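Local coordinates for Phosphoglucomutase/phosphomannomutase family protein (Burkholderia thailandensis, PDB 3UW2) that probably moves a phosphate group between positions of a hexose phosphate, as in the phosphohexose mutase family, and binds a metal ion, here zinc, at residues R51-E56 with Q154-R159; V91-V96 with G170-Y175; K196-A201 with E220-F225; L288-V293 with A342-E347; D305-R310 with F439-S444. All blocks are in the same frame, centred on the assembly; numbering follows the deposited sequence.

In the fold
From the N terminus, the segments of the first two contacts alternate: 51-56, 91-96, 154-159 and 170-175. In contact 1 two helices of the first alpha/beta/alpha domain cross, contact 2 adds an edge strand to its sheet, and the two touch where G54 meets V91. Contact 3 then closes a short beta-alpha-beta loop in the second domain, in series with everything before and after it. In the third domain contact 4 packs a helix on a strand. Contact 5 crosses it along the chain, starting from the loop after strand 301-305 and reaching the C-terminal domain 129 residues later. Contacts 4 and 5 meet where E347 packs on D305.

Contact 1. Residues R51-E56 with Q154-R159; sequences RAFGSE and QGLYKR
Segments 51-56 and 154-159, on helices 43-59 and 151-161, cross at 111°, their local axes 8.9 Å apart, and come nearest where A52 faces L156. A52, with only a methyl, sits at this closest approach: its CB lies 3.7 Å from L156 O and touches the CB atoms of L156 and R159, one helical turn apart. L156 reaches past A52 toward the next residue, CD2 lying 3.8 Å from F53 CA while CD1 meets the rim of the F53 ring near the ring plane. R159 takes the polar half of the contact. Its CG is anti to the carbonyl carbon (chi1 -73°); this, with an extended chain, carries CD to 3.4 Å from A52 O and lays one face of the guanidinium over S55 CB. At its edge, in plane, sits E56 OE1, and the salt-bridge bond from R159 NH2 to E56 OE1 is straight though long, at 3.2 Å. The acid is approached on its anti side and somewhat above its plane. A water closes the same corner, accepting from R159 NE and donating to E56 OE1. Second partners fix both ends: R159 NH1 binds R164 O, and E56 OE2 binds Q60. S55 OG returns to R51 O at 2.8 Å, a carbonyl that S55 N reaches from the opposite face, and OG is also bonded to E166 N. On the sheet side of the crossing, F53 and L156 both rest on M141 of strand 136-143, F53 and E56 touch L143 of that strand, and F53 continues to L86 of helix 75-88.

Contact 2. Residues V91-V96 with G170-Y175; sequences VDVVDV and GSYEQY
V93, V94 and D95 pair with Y172, E173 and Q174 as parallel strands of the first domain's sheet. The ladder runs from V93 N to S171 O (2.9 Å), E173 N to V93 O, D95 N to E173 O (2.8 Å) and Y175 N to D95 O; the second of these is the most bent, at 138°. Before the ladder begins, D92 OD1 accepts from S171 N at 2.9 Å, the donor standing above the carboxylate plane, while D92 OD2 turns to R119 in a salt bridge. Strand 92-98 lies between two parallel neighbours, 64-69 and 172-174, the latter lining its outer flank. On one face, Y172 has CG anti to the backbone N (chi1 173°), which lays its ring beside V93 CG1 and carries the hydroxyl to D95. Y172 OH donates to D95 OD2 over a short 2.6 Å, on the anti side of the acid, and accepts from Q174 NE2; D95 OD1 holds G97 N. On the face of V94 and E173, V94 CG1 packs 3.9 Å from Y175 CB, both on L114 of strand 112-114. Two waters link S171 OG to D92 OD2 and to V93 O.

Contact 3. Residues K196-A201 with E220-F225; sequences KLVVDA and ELVELF
L197 to D200 and L221 to L224 run as neighbouring parallel strands, the two ends of a beta-alpha-beta crossover through helix 206-216 in the second alpha/beta/alpha domain. The middle is tight, with an unbroken run of backbone bonds: V222 N donates to L197 O at 2.6 Å and L224 N to V199 O at 2.7 Å, with V199 N bonded to V222 O between them. L197 N to E220 O and A201 N to L224 O extend the ladder at its two ends. On the face of V198, V222 and L224, V198 presses CG1 against L224 CD1 at 3.6 Å and sets CG2 against V222 CB; helix 246-254 covers V198 through L252. On the other face L221 CD2 reaches L197 CG at 3.9 Å and V199 CG2, and L221 itself leans on helix 206-216 at F214. The loose side is at E220, exposed beside strand 221-224, an outermost strand of its sheet. K196 (chi1 -172°) runs extended across the neighbouring segment, its CG near E220 O and its CE touching V222 CG2. Its NZ stays 4.3 Å from E220 OE2, too far for a salt bridge; the firm partner of the lysine is D256. At the far end the F225 ring turns its edge to D200, OD1 lying in the ring plane 3.6 Å from CD2. Hydrogen bonds hold that carboxylate, OD1 from G202 N and OD2 from H235 NE2. Directional backbone bonds and apolar packing thus bind the pair, and the D200 carboxylate is probably fixed in rotation.

Contact 4. Residues L288-V293 with A342-E347; sequences LFAEEV and APLAGE
With chi1 at -178° L344 swings its CG away from its own amide, and chi2 then sends CD2 onto the helix between F289 and V293. V293, with chi1 166°, swings CG1 out to meet P343. The L344 methyl is the centre of the contact: CD2 lies 3.5 Å from A290 N, 3.8 Å from F289 CB and 4.2 Å from V293 CG2, so one methyl sits among three residues that lie within about one turn. Beside it, V293 CG1 rests on P343 CG at 3.7 Å, also touching the neighbouring CB; P343, just ahead of the strand, extends the contact. The strand side is apolar, with L344 CD2 resting on the helix backbone at A290 N and F289 C as well as on side-chain carbons. The 288-293 segment of helix 282-296 runs antiparallel to strand 344-346, their local axes 9.4 Å apart at closest, as part of the helical layer on one face of the sheet in the third alpha/beta/alpha domain. The strand is an inner one: L344 and G346 bond to I303 of strand 301-305, and A345 to F353 of strand 352-354. While L344 faces this helix, A345 points to the other side and touches V333 of helix 330-340, so the sheet carries a helix on each face. Of the F289 side chain it is CB that meets L344; the ring leads away to meet F354 edge-to-face and to pack on T367 and L371 of helix 364-375. V293 also touches R370 of that helix.

Contact 5. Residues D305-R310 with F439-S444; sequences DVKCTR and FGLARS
F439 turns its ring toward the loop that follows strand 301-305, with CG in the position between backbone N and carbonyl carbon (chi1 84°). The ring carbons then meet a row of backbone carbonyls: CE2 lies 3.6 Å from C308 O, CE1 4.2 Å from V306 O and CZ 4.1 Å from K307 O. L441 follows two residues on, its CD2 touching V306 O at 3.7 Å and K307 CG at 3.8 Å. Next along the strand, R443 brings NH1 to K307 CE at 3.6 Å, the two long chains crossing at about a right angle. K307 NZ and R443 NH1 are only 3.8 Å apart, but each residue has its own acid: NZ pairs with E396, and NE of R443 with D429. These carboxylates would offset the two positive charges. The loop begins with a type I turn, D305 to C308, closed by C308 N to D305 O. R432 NH1 donates to both V306 O and C308 O, so the carbonyls beside F439 also have a polar partner. E456 binds R310 N and T309 OG1, and T309 OG1 caps N311 N at the start of helix 311-318. Strands 431-435 and 451-457, which supply R432 and E456, flank strand 438-444, so the C-terminal antiparallel sheet presses its middle against this loop of the third domain.

Contact 1. Residues R51-E56 with Q154-R159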
# COMPACT_ATOMS: atom_id res chain seq x y z
N ARG A 51 4.61 14.25 -20.20
CA ARG A 51 5.77 14.72 -20.95
C ARG A 51 7.05 14.63 -20.08
O ARG A 51 8.05 14.21 -20.54
CB ARG A 51 5.48 16.16 -21.40
CG ARG A 51 6.49 16.71 -22.37
CD ARG A 51 6.27 16.19 -23.77
NE ARG A 51 7.33 16.66 -24.65
CZ ARG A 51 7.34 17.83 -25.27
NH1 ARG A 51 8.37 18.18 -26.07
NH2 ARG A 51 6.31 18.63 -25.13
N ALA A 52 7.00 15.07 -18.81
CA ALA A 52 8.15 15.01 -17.92
C ALA A 52 8.61 13.56 -17.66
O ALA A 52 9.78 13.24 -17.73
CB ALA A 52 7.81 15.71 -16.57
N PHE A 53 7.67 12.69 -17.33
CA PHE A 53 7.98 11.30 -17.05
C PHE A 53 8.48 10.60 -18.33
O PHE A 53 9.50 9.89 -18.30
CB PHE A 53 6.73 10.58 -16.49
CG PHE A 53 7.00 9.16 -16.03
CD1 PHE A 53 6.98 8.10 -16.95
CD2 PHE A 53 7.33 8.89 -14.71
CE1 PHE A 53 7.18 6.80 -16.52
CE2 PHE A 53 7.58 7.57 -14.27
CZ PHE A 53 7.50 6.53 -15.18
N GLY A 54 7.82 10.82 -19.47
CA GLY A 54 8.28 10.21 -20.73
C GLY A 54 9.71 10.63 -21.10
O GLY A 54 10.52 9.82 -21.70
N SER A 55 10.05 11.87 -20.73
CA SER A 55 11.38 12.42 -20.96
C SER A 55 12.41 11.67 -20.10
O SER A 55 13.53 11.39 -20.57
CB SER A 55 11.45 13.89 -20.55
OG SER A 55 10.65 14.71 -21.38
N GLU A 56 12.07 11.41 -18.84
CA GLU A 56 12.99 10.67 -17.98
C GLU A 56 13.15 9.18 -18.48
O GLU A 56 14.28 8.62 -18.47
CB GLU A 56 12.54 10.79 -16.53
CG GLU A 56 13.50 10.18 -15.50
CD GLU A 56 14.93 10.76 -15.61
OE1 GLU A 56 15.13 11.98 -15.92
OE2 GLU A 56 15.87 9.98 -15.40
N GLN A 154 10.41 15.14 -7.38
CA GLN A 154 10.71 16.58 -7.54
C GLN A 154 11.38 16.94 -8.88
O GLN A 154 11.13 18.00 -9.47
CB GLN A 154 11.56 17.12 -6.39
CG GLN A 154 10.86 17.10 -5.03
CD GLN A 154 9.51 17.81 -5.05
OE1 GLN A 154 9.43 18.97 -5.41
NE2 GLN A 154 8.48 17.14 -4.59
N GLY A 155 12.18 16.03 -9.40
CA GLY A 155 12.75 16.19 -10.73
C GLY A 155 11.76 16.24 -11.90
O GLY A 155 12.08 16.84 -12.94
N LEU A 156 10.57 15.62 -11.75
CA LEU A 156 9.53 15.79 -12.78
C LEU A 156 8.96 17.22 -12.75
O LEU A 156 8.79 17.86 -13.76
CB LEU A 156 8.39 14.75 -12.64
CG LEU A 156 8.85 13.30 -12.57
CD1 LEU A 156 7.70 12.37 -12.16
CD2 LEU A 156 9.45 12.88 -13.91
N TYR A 157 8.68 17.72 -11.56
CA TYR A 157 8.19 19.09 -11.36
C TYR A 157 9.22 20.06 -11.97
O TYR A 157 8.86 20.91 -12.77
CB TYR A 157 7.98 19.37 -9.87
CG TYR A 157 7.83 20.88 -9.57
CD1 TYR A 157 6.64 21.54 -9.88
CD2 TYR A 157 8.86 21.63 -9.00
CE1 TYR A 157 6.51 22.90 -9.64
CE2 TYR A 157 8.74 23.00 -8.75
CZ TYR A 157 7.54 23.61 -9.08
OH TYR A 157 7.29 24.96 -8.86
N LYS A 158 10.51 19.87 -11.64
CA LYS A 158 11.59 20.71 -12.20
C LYS A 158 11.69 20.69 -13.77
O LYS A 158 11.82 21.78 -14.39
CB LYS A 158 12.96 20.46 -11.48
N ARG A 159 11.56 19.52 -14.41
CA ARG A 159 11.45 19.49 -15.90
C ARG A 159 10.30 20.34 -16.42
O ARG A 159 10.43 20.98 -17.46
CB ARG A 159 11.19 18.07 -16.45
CG ARG A 159 12.39 17.09 -16.41
CD ARG A 159 12.01 15.79 -17.11
NE ARG A 159 13.18 14.89 -17.25
CZ ARG A 159 14.07 14.95 -18.24
NH1 ARG A 159 13.99 15.91 -19.17
NH2 ARG A 159 15.09 14.10 -18.28
O HOH W 1 13.27 13.85 -14.45

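Contact 2. Residues V91-V96 with G170-Y175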
# COMPACT_ATOMS: atom_id res chain seq x y z
N VAL A 91 7.59 8.52 -26.38
CA VAL A 91 7.44 7.25 -25.67
C VAL A 91 6.16 6.53 -26.15
O VAL A 91 5.14 7.15 -26.25
CB VAL A 91 7.44 7.56 -24.15
CG1 VAL A 91 6.88 6.43 -23.33
CG2 VAL A 91 8.88 7.89 -23.73
N ASP A 92 6.23 5.25 -26.52
CA ASP A 92 5.02 4.50 -26.83
C ASP A 92 4.16 4.24 -25.59
O ASP A 92 4.70 3.98 -24.52
CB ASP A 92 5.40 3.18 -27.46
CG ASP A 92 6.17 3.36 -28.77
OD1 ASP A 92 6.13 4.48 -29.39
OD2 ASP A 92 6.84 2.41 -29.14
N VAL A 93 2.82 4.26 -25.74
CA VAL A 93 1.93 4.07 -24.58
C VAL A 93 1.15 2.79 -24.80
O VAL A 93 0.64 2.54 -25.89
CB VAL A 93 0.93 5.25 -24.41
CG1 VAL A 93 -0.17 4.93 -23.35
CG2 VAL A 93 1.73 6.50 -24.02
N VAL A 94 1.12 1.95 -23.77
CA VAL A 94 0.23 0.79 -23.67
C VAL A 94 -0.80 1.06 -22.60
O VAL A 94 -0.47 1.19 -21.39
CB VAL A 94 1.02 -0.48 -23.35
CG1 VAL A 94 0.06 -1.68 -23.24
CG2 VAL A 94 2.04 -0.70 -24.47
N ASP A 95 -2.04 1.19 -23.04
CA ASP A 95 -3.11 1.59 -22.15
C ASP A 95 -3.88 0.33 -21.69
O ASP A 95 -4.53 -0.31 -22.49
CB ASP A 95 -4.02 2.61 -22.86
CG ASP A 95 -5.04 3.23 -21.94
OD1 ASP A 95 -5.27 2.71 -20.81
OD2 ASP A 95 -5.63 4.24 -22.35
N VAL A 96 -3.76 -0.04 -20.41
CA VAL A 96 -4.43 -1.25 -19.95
C VAL A 96 -5.83 -0.94 -19.37
O VAL A 96 -6.47 -1.85 -18.79
CB VAL A 96 -3.55 -2.09 -18.97
CG1 VAL A 96 -2.24 -2.57 -19.69
CG2 VAL A 96 -3.19 -1.31 -17.71
N GLY A 170 5.29 9.12 -29.96
CA GLY A 170 5.09 7.71 -29.60
C GLY A 170 3.76 7.15 -30.09
O GLY A 170 2.84 7.87 -30.40
N SER A 171 3.69 5.84 -30.21
CA SER A 171 2.44 5.18 -30.62
C SER A 171 1.51 4.98 -29.40
O SER A 171 1.88 5.30 -28.27
CB SER A 171 2.79 3.82 -31.25
OG SER A 171 3.36 2.97 -30.23
N TYR A 172 0.29 4.48 -29.65
CA TYR A 172 -0.70 4.24 -28.58
C TYR A 172 -1.39 2.96 -28.91
O TYR A 172 -1.74 2.74 -30.07
CB TYR A 172 -1.76 5.36 -28.56
CG TYR A 172 -2.92 5.11 -27.60
CD1 TYR A 172 -2.74 5.38 -26.21
CD2 TYR A 172 -4.19 4.71 -28.06
CE1 TYR A 172 -3.78 5.20 -25.28
CE2 TYR A 172 -5.25 4.52 -27.15
CZ TYR A 172 -5.05 4.80 -25.78
OH TYR A 172 -6.03 4.59 -24.86
N GLU A 173 -1.62 2.13 -27.90
CA GLU A 173 -2.33 0.88 -28.12
C GLU A 173 -3.08 0.58 -26.85
O GLU A 173 -2.54 0.76 -25.77
CB GLU A 173 -1.34 -0.27 -28.33
CG GLU A 173 -2.04 -1.61 -28.58
CD GLU A 173 -1.08 -2.72 -29.02
OE1 GLU A 173 0.14 -2.45 -29.17
OE2 GLU A 173 -1.56 -3.86 -29.25
N GLN A 174 -4.30 0.07 -26.97
CA GLN A 174 -5.07 -0.45 -25.82
C GLN A 174 -4.90 -1.95 -25.67
O GLN A 174 -4.86 -2.68 -26.66
CB GLN A 174 -6.54 -0.04 -25.93
CG GLN A 174 -6.70 1.48 -25.70
CD GLN A 174 -8.13 1.93 -25.93
OE1 GLN A 174 -8.86 1.26 -26.61
NE2 GLN A 174 -8.51 3.08 -25.40
N TYR A 175 -4.72 -2.41 -24.43
CA TYR A 175 -4.44 -3.80 -24.19
C TYR A 175 -5.12 -4.25 -22.91
O TYR A 175 -4.95 -3.61 -21.85
CB TYR A 175 -2.92 -4.07 -24.08
CG TYR A 175 -2.61 -5.53 -23.89
CD1 TYR A 175 -2.79 -6.45 -24.95
CD2 TYR A 175 -2.22 -6.02 -22.63
CE1 TYR A 175 -2.53 -7.81 -24.76
CE2 TYR A 175 -1.95 -7.38 -22.43
CZ TYR A 175 -2.10 -8.27 -23.50
OH TYR A 175 -1.85 -9.62 -23.31
O HOH W 2 5.09 0.89 -31.46
O HOH W 3 1.91 1.76 -28.32

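Contact 3. Residues K196-A201 with E220-F225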
# COMPACT_ATOMS: atom_id res chain seq x y z
N LYS A 196 -16.73 -18.92 1.79
CA LYS A 196 -17.70 -17.89 1.47
C LYS A 196 -17.25 -16.58 2.07
O LYS A 196 -16.97 -16.52 3.27
CB LYS A 196 -19.10 -18.25 1.97
CG LYS A 196 -20.15 -17.26 1.46
CD LYS A 196 -21.52 -17.89 1.49
CE LYS A 196 -22.59 -16.80 1.39
NZ LYS A 196 -23.89 -17.51 1.42
N LEU A 197 -17.12 -15.56 1.23
CA LEU A 197 -16.52 -14.25 1.61
C LEU A 197 -17.47 -13.08 1.43
O LEU A 197 -18.26 -13.08 0.50
CB LEU A 197 -15.35 -13.88 0.69
CG LEU A 197 -14.32 -14.74 0.08
CD1 LEU A 197 -13.20 -13.78 -0.31
CD2 LEU A 197 -13.88 -15.65 1.20
N VAL A 198 -17.34 -12.08 2.29
CA VAL A 198 -17.94 -10.78 2.07
C VAL A 198 -16.83 -9.96 1.41
O VAL A 198 -15.70 -9.92 1.94
CB VAL A 198 -18.38 -10.18 3.43
CG1 VAL A 198 -18.82 -8.72 3.25
CG2 VAL A 198 -19.56 -11.00 3.96
N VAL A 199 -17.09 -9.41 0.22
CA VAL A 199 -16.09 -8.51 -0.45
C VAL A 199 -16.71 -7.11 -0.60
O VAL A 199 -17.76 -6.95 -1.23
CB VAL A 199 -15.70 -9.08 -1.81
CG1 VAL A 199 -14.77 -8.12 -2.58
CG2 VAL A 199 -15.03 -10.47 -1.63
N ASP A 200 -16.09 -6.13 0.05
CA ASP A 200 -16.47 -4.70 0.03
C ASP A 200 -15.40 -3.87 -0.69
O ASP A 200 -14.23 -3.76 -0.21
CB ASP A 200 -16.59 -4.19 1.48
CG ASP A 200 -17.15 -2.72 1.56
OD1 ASP A 200 -16.80 -1.90 0.71
OD2 ASP A 200 -17.88 -2.36 2.50
N ALA A 201 -15.77 -3.31 -1.85
CA ALA A 201 -14.84 -2.52 -2.66
C ALA A 201 -15.14 -0.99 -2.50
O ALA A 201 -14.50 -0.19 -3.16
CB ALA A 201 -14.96 -2.92 -4.12
N GLU A 220 -17.69 -18.45 -3.09
CA GLU A 220 -18.97 -17.74 -3.12
C GLU A 220 -18.83 -16.41 -2.41
O GLU A 220 -18.14 -16.31 -1.40
CB GLU A 220 -20.10 -18.57 -2.46
CG GLU A 220 -20.74 -19.53 -3.44
CD GLU A 220 -21.82 -20.38 -2.77
OE1 GLU A 220 -21.84 -21.62 -3.05
OE2 GLU A 220 -22.62 -19.82 -1.97
N LEU A 221 -19.46 -15.38 -2.95
CA LEU A 221 -19.21 -14.01 -2.50
C LEU A 221 -20.49 -13.36 -2.04
O LEU A 221 -21.53 -13.62 -2.61
CB LEU A 221 -18.62 -13.21 -3.63
CG LEU A 221 -17.33 -13.75 -4.25
CD1 LEU A 221 -16.86 -12.70 -5.26
CD2 LEU A 221 -16.22 -14.08 -3.26
N VAL A 222 -20.42 -12.60 -0.95
CA VAL A 222 -21.48 -11.69 -0.66
C VAL A 222 -20.86 -10.31 -0.96
O VAL A 222 -19.97 -9.87 -0.27
CB VAL A 222 -21.98 -11.71 0.80
CG1 VAL A 222 -23.22 -10.84 0.82
CG2 VAL A 222 -22.35 -13.11 1.26
N GLU A 223 -21.32 -9.67 -2.04
CA GLU A 223 -20.71 -8.44 -2.49
C GLU A 223 -21.29 -7.15 -1.84
O GLU A 223 -22.53 -6.97 -1.72
CB GLU A 223 -20.86 -8.37 -4.02
CG GLU A 223 -20.19 -9.58 -4.69
CD GLU A 223 -20.21 -9.52 -6.20
OE1 GLU A 223 -20.15 -8.42 -6.79
OE2 GLU A 223 -20.23 -10.59 -6.83
N LEU A 224 -20.38 -6.24 -1.51
CA LEU A 224 -20.77 -4.93 -1.02
C LEU A 224 -20.11 -3.86 -1.87
O LEU A 224 -18.88 -3.82 -1.94
CB LEU A 224 -20.35 -4.74 0.46
CG LEU A 224 -21.19 -5.46 1.51
CD1 LEU A 224 -20.37 -5.53 2.82
CD2 LEU A 224 -22.54 -4.79 1.70
N PHE A 225 -20.91 -3.04 -2.56
CA PHE A 225 -20.40 -1.85 -3.29
C PHE A 225 -19.28 -2.23 -4.29
O PHE A 225 -18.21 -1.61 -4.32
CB PHE A 225 -19.92 -0.75 -2.31
CG PHE A 225 -20.75 -0.67 -1.09
CD1 PHE A 225 -22.13 -0.42 -1.18
CD2 PHE A 225 -20.18 -0.83 0.17
CE1 PHE A 225 -22.93 -0.36 -0.03
CE2 PHE A 225 -20.99 -0.78 1.32
CZ PHE A 225 -22.36 -0.54 1.24

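Contact 4. Residues L288-V293 with A342-E347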
# COMPACT_ATOMS: atom_id res chain seq x y z
N LEU A 288 1.15 -14.38 9.67
CA LEU A 288 0.57 -15.60 9.17
C LEU A 288 1.22 -15.93 7.82
O LEU A 288 1.53 -17.11 7.48
CB LEU A 288 -0.98 -15.41 9.04
CG LEU A 288 -1.84 -16.60 8.61
CD1 LEU A 288 -2.05 -17.59 9.78
CD2 LEU A 288 -3.22 -16.16 8.03
N PHE A 289 1.43 -14.89 7.03
CA PHE A 289 2.13 -15.08 5.75
C PHE A 289 3.61 -15.51 5.94
O PHE A 289 4.13 -16.36 5.22
CB PHE A 289 2.07 -13.74 4.98
CG PHE A 289 0.69 -13.40 4.49
CD1 PHE A 289 -0.03 -14.36 3.73
CD2 PHE A 289 0.17 -12.11 4.66
CE1 PHE A 289 -1.32 -14.06 3.26
CE2 PHE A 289 -1.12 -11.81 4.18
CZ PHE A 289 -1.85 -12.80 3.48
N ALA A 290 4.30 -14.88 6.88
CA ALA A 290 5.71 -15.15 7.13
C ALA A 290 5.83 -16.61 7.54
O ALA A 290 6.78 -17.29 7.17
CB ALA A 290 6.21 -14.27 8.31
N GLU A 291 4.92 -17.09 8.38
CA GLU A 291 5.01 -18.48 8.78
C GLU A 291 4.96 -19.39 7.55
O GLU A 291 5.79 -20.28 7.38
CB GLU A 291 3.92 -18.81 9.80
CG GLU A 291 3.68 -20.31 10.03
CD GLU A 291 2.63 -20.54 11.14
OE1 GLU A 291 1.59 -19.83 11.19
OE2 GLU A 291 2.88 -21.43 11.98
N GLU A 292 3.97 -19.20 6.70
CA GLU A 292 3.85 -20.06 5.52
C GLU A 292 5.07 -19.88 4.54
O GLU A 292 5.66 -20.86 4.05
CB GLU A 292 2.53 -19.74 4.81
CG GLU A 292 2.15 -20.76 3.74
CD GLU A 292 3.03 -20.70 2.50
OE1 GLU A 292 3.44 -19.59 2.10
OE2 GLU A 292 3.36 -21.79 1.94
N VAL A 293 5.48 -18.63 4.29
CA VAL A 293 6.62 -18.36 3.39
C VAL A 293 7.90 -18.97 3.95
O VAL A 293 8.64 -19.61 3.23
CB VAL A 293 6.75 -16.83 3.13
CG1 VAL A 293 8.09 -16.38 2.50
CG2 VAL A 293 5.55 -16.36 2.34
N ALA A 342 14.59 -10.23 -0.30
CA ALA A 342 13.68 -10.93 0.62
C ALA A 342 12.38 -11.47 -0.01
O ALA A 342 11.92 -10.95 -0.97
CB ALA A 342 13.37 -10.08 1.84
N PRO A 343 11.83 -12.57 0.52
CA PRO A 343 10.64 -13.11 -0.13
C PRO A 343 9.33 -12.35 0.21
O PRO A 343 8.37 -12.51 -0.52
CB PRO A 343 10.62 -14.58 0.33
CG PRO A 343 11.14 -14.46 1.77
CD PRO A 343 12.33 -13.49 1.57
N LEU A 344 9.29 -11.54 1.28
CA LEU A 344 8.02 -10.97 1.77
C LEU A 344 8.29 -9.69 2.61
O LEU A 344 9.30 -9.68 3.36
CB LEU A 344 7.39 -11.97 2.77
CG LEU A 344 6.03 -11.63 3.40
CD1 LEU A 344 4.93 -11.50 2.31
CD2 LEU A 344 5.68 -12.72 4.44
N ALA A 345 7.46 -8.66 2.45
CA ALA A 345 7.46 -7.44 3.37
C ALA A 345 6.02 -7.04 3.62
O ALA A 345 5.16 -7.36 2.83
CB ALA A 345 8.17 -6.28 2.75
N GLY A 346 5.76 -6.31 4.70
CA GLY A 346 4.42 -5.76 4.87
C GLY A 346 4.57 -4.53 5.75
O GLY A 346 5.58 -4.41 6.46
N GLU A 347 3.63 -3.59 5.65
CA GLU A 347 3.63 -2.43 6.53
C GLU A 347 2.32 -2.33 7.25
O GLU A 347 1.29 -2.82 6.77
CB GLU A 347 3.76 -1.17 5.75
CG GLU A 347 4.81 -1.12 4.67
CD GLU A 347 4.51 0.10 3.81
OE1 GLU A 347 3.73 -0.04 2.85
OE2 GLU A 347 5.00 1.20 4.15

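Contact 5. Residues D305-R310 with F439-S444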
# COMPACT_ATOMS: atom_id res chain seq x y z
N ASP A 305 7.76 -2.53 8.86
CA ASP A 305 8.14 -1.15 9.18
C ASP A 305 8.08 -0.92 10.70
O ASP A 305 7.55 -1.74 11.45
CB ASP A 305 7.28 -0.19 8.34
CG ASP A 305 5.80 -0.09 8.83
OD1 ASP A 305 5.12 -1.14 8.99
OD2 ASP A 305 5.34 1.06 9.07
N VAL A 306 8.66 0.18 11.17
CA VAL A 306 8.66 0.52 12.57
C VAL A 306 7.31 0.75 13.28
O VAL A 306 7.28 0.99 14.51
CB VAL A 306 9.46 1.79 12.77
CG1 VAL A 306 10.98 1.50 12.62
CG2 VAL A 306 8.90 2.89 11.86
N LYS A 307 6.22 0.81 12.55
CA LYS A 307 4.90 0.84 13.21
C LYS A 307 4.35 -0.54 13.65
O LYS A 307 3.27 -0.59 14.23
CB LYS A 307 3.86 1.45 12.27
CG LYS A 307 4.07 2.95 12.04
CD LYS A 307 3.13 3.53 10.97
CE LYS A 307 3.33 5.05 10.90
NZ LYS A 307 2.30 5.74 10.07
N CYS A 308 5.03 -1.65 13.29
CA CYS A 308 4.46 -3.00 13.44
C CYS A 308 4.64 -3.50 14.88
O CYS A 308 5.53 -3.06 15.54
CB CYS A 308 5.10 -3.97 12.47
SG CYS A 308 4.45 -3.76 10.79
N THR A 309 3.80 -4.44 15.31
CA THR A 309 3.89 -5.06 16.66
C THR A 309 5.30 -5.53 17.05
O THR A 309 6.05 -6.05 16.23
CB THR A 309 2.92 -6.27 16.81
OG1 THR A 309 3.07 -6.83 18.10
CG2 THR A 309 3.18 -7.33 15.83
N ARG A 310 5.66 -5.30 18.32
CA ARG A 310 6.84 -5.90 18.97
C ARG A 310 6.83 -7.44 18.68
O ARG A 310 7.88 -8.07 18.54
CB ARG A 310 6.85 -5.55 20.48
CG ARG A 310 8.24 -5.68 21.16
CD ARG A 310 8.39 -5.15 22.60
NE ARG A 310 8.30 -6.20 23.63
CZ ARG A 310 7.21 -6.96 23.85
NH1 ARG A 310 7.21 -7.89 24.82
NH2 ARG A 310 6.12 -6.81 23.11
N PHE A 439 6.38 -1.01 23.29
CA PHE A 439 7.20 -0.03 22.56
C PHE A 439 6.44 1.24 22.35
O PHE A 439 5.20 1.23 22.35
CB PHE A 439 7.69 -0.56 21.18
CG PHE A 439 6.69 -0.39 20.07
CD1 PHE A 439 6.55 0.84 19.38
CD2 PHE A 439 5.90 -1.48 19.68
CE1 PHE A 439 5.63 0.96 18.32
CE2 PHE A 439 4.96 -1.35 18.66
CZ PHE A 439 4.83 -0.13 17.98
N GLY A 440 7.20 2.34 22.26
CA GLY A 440 6.70 3.70 21.90
C GLY A 440 7.39 4.14 20.60
O GLY A 440 8.57 3.80 20.35
N LEU A 441 6.65 4.80 19.72
CA LEU A 441 7.20 5.30 18.46
C LEU A 441 6.81 6.77 18.34
O LEU A 441 5.63 7.10 18.46
CB LEU A 441 6.66 4.52 17.27
CG LEU A 441 7.01 5.12 15.89
CD1 LEU A 441 8.51 5.01 15.57
CD2 LEU A 441 6.21 4.52 14.75
N ALA A 442 7.79 7.64 18.13
CA ALA A 442 7.60 9.03 17.70
C ALA A 442 8.39 9.23 16.43
O ALA A 442 9.59 8.92 16.39
CB ALA A 442 8.10 10.00 18.75
N ARG A 443 7.74 9.70 15.38
CA ARG A 443 8.43 9.90 14.09
C ARG A 443 7.88 11.08 13.32
O ARG A 443 6.91 11.69 13.73
CB ARG A 443 8.41 8.61 13.24
CG ARG A 443 7.06 8.27 12.61
CD ARG A 443 7.11 6.98 11.82
NE ARG A 443 7.63 7.17 10.46
CZ ARG A 443 6.88 7.42 9.38
NH1 ARG A 443 5.55 7.52 9.46
NH2 ARG A 443 7.48 7.55 8.21
N SER A 444 8.51 11.44 12.21
CA SER A 444 7.87 12.47 11.38
C SER A 444 7.10 11.80 10.25
O SER A 444 7.55 10.79 9.66
CB SER A 444 8.89 13.49 10.86
OG SER A 444 9.39 14.28 11.93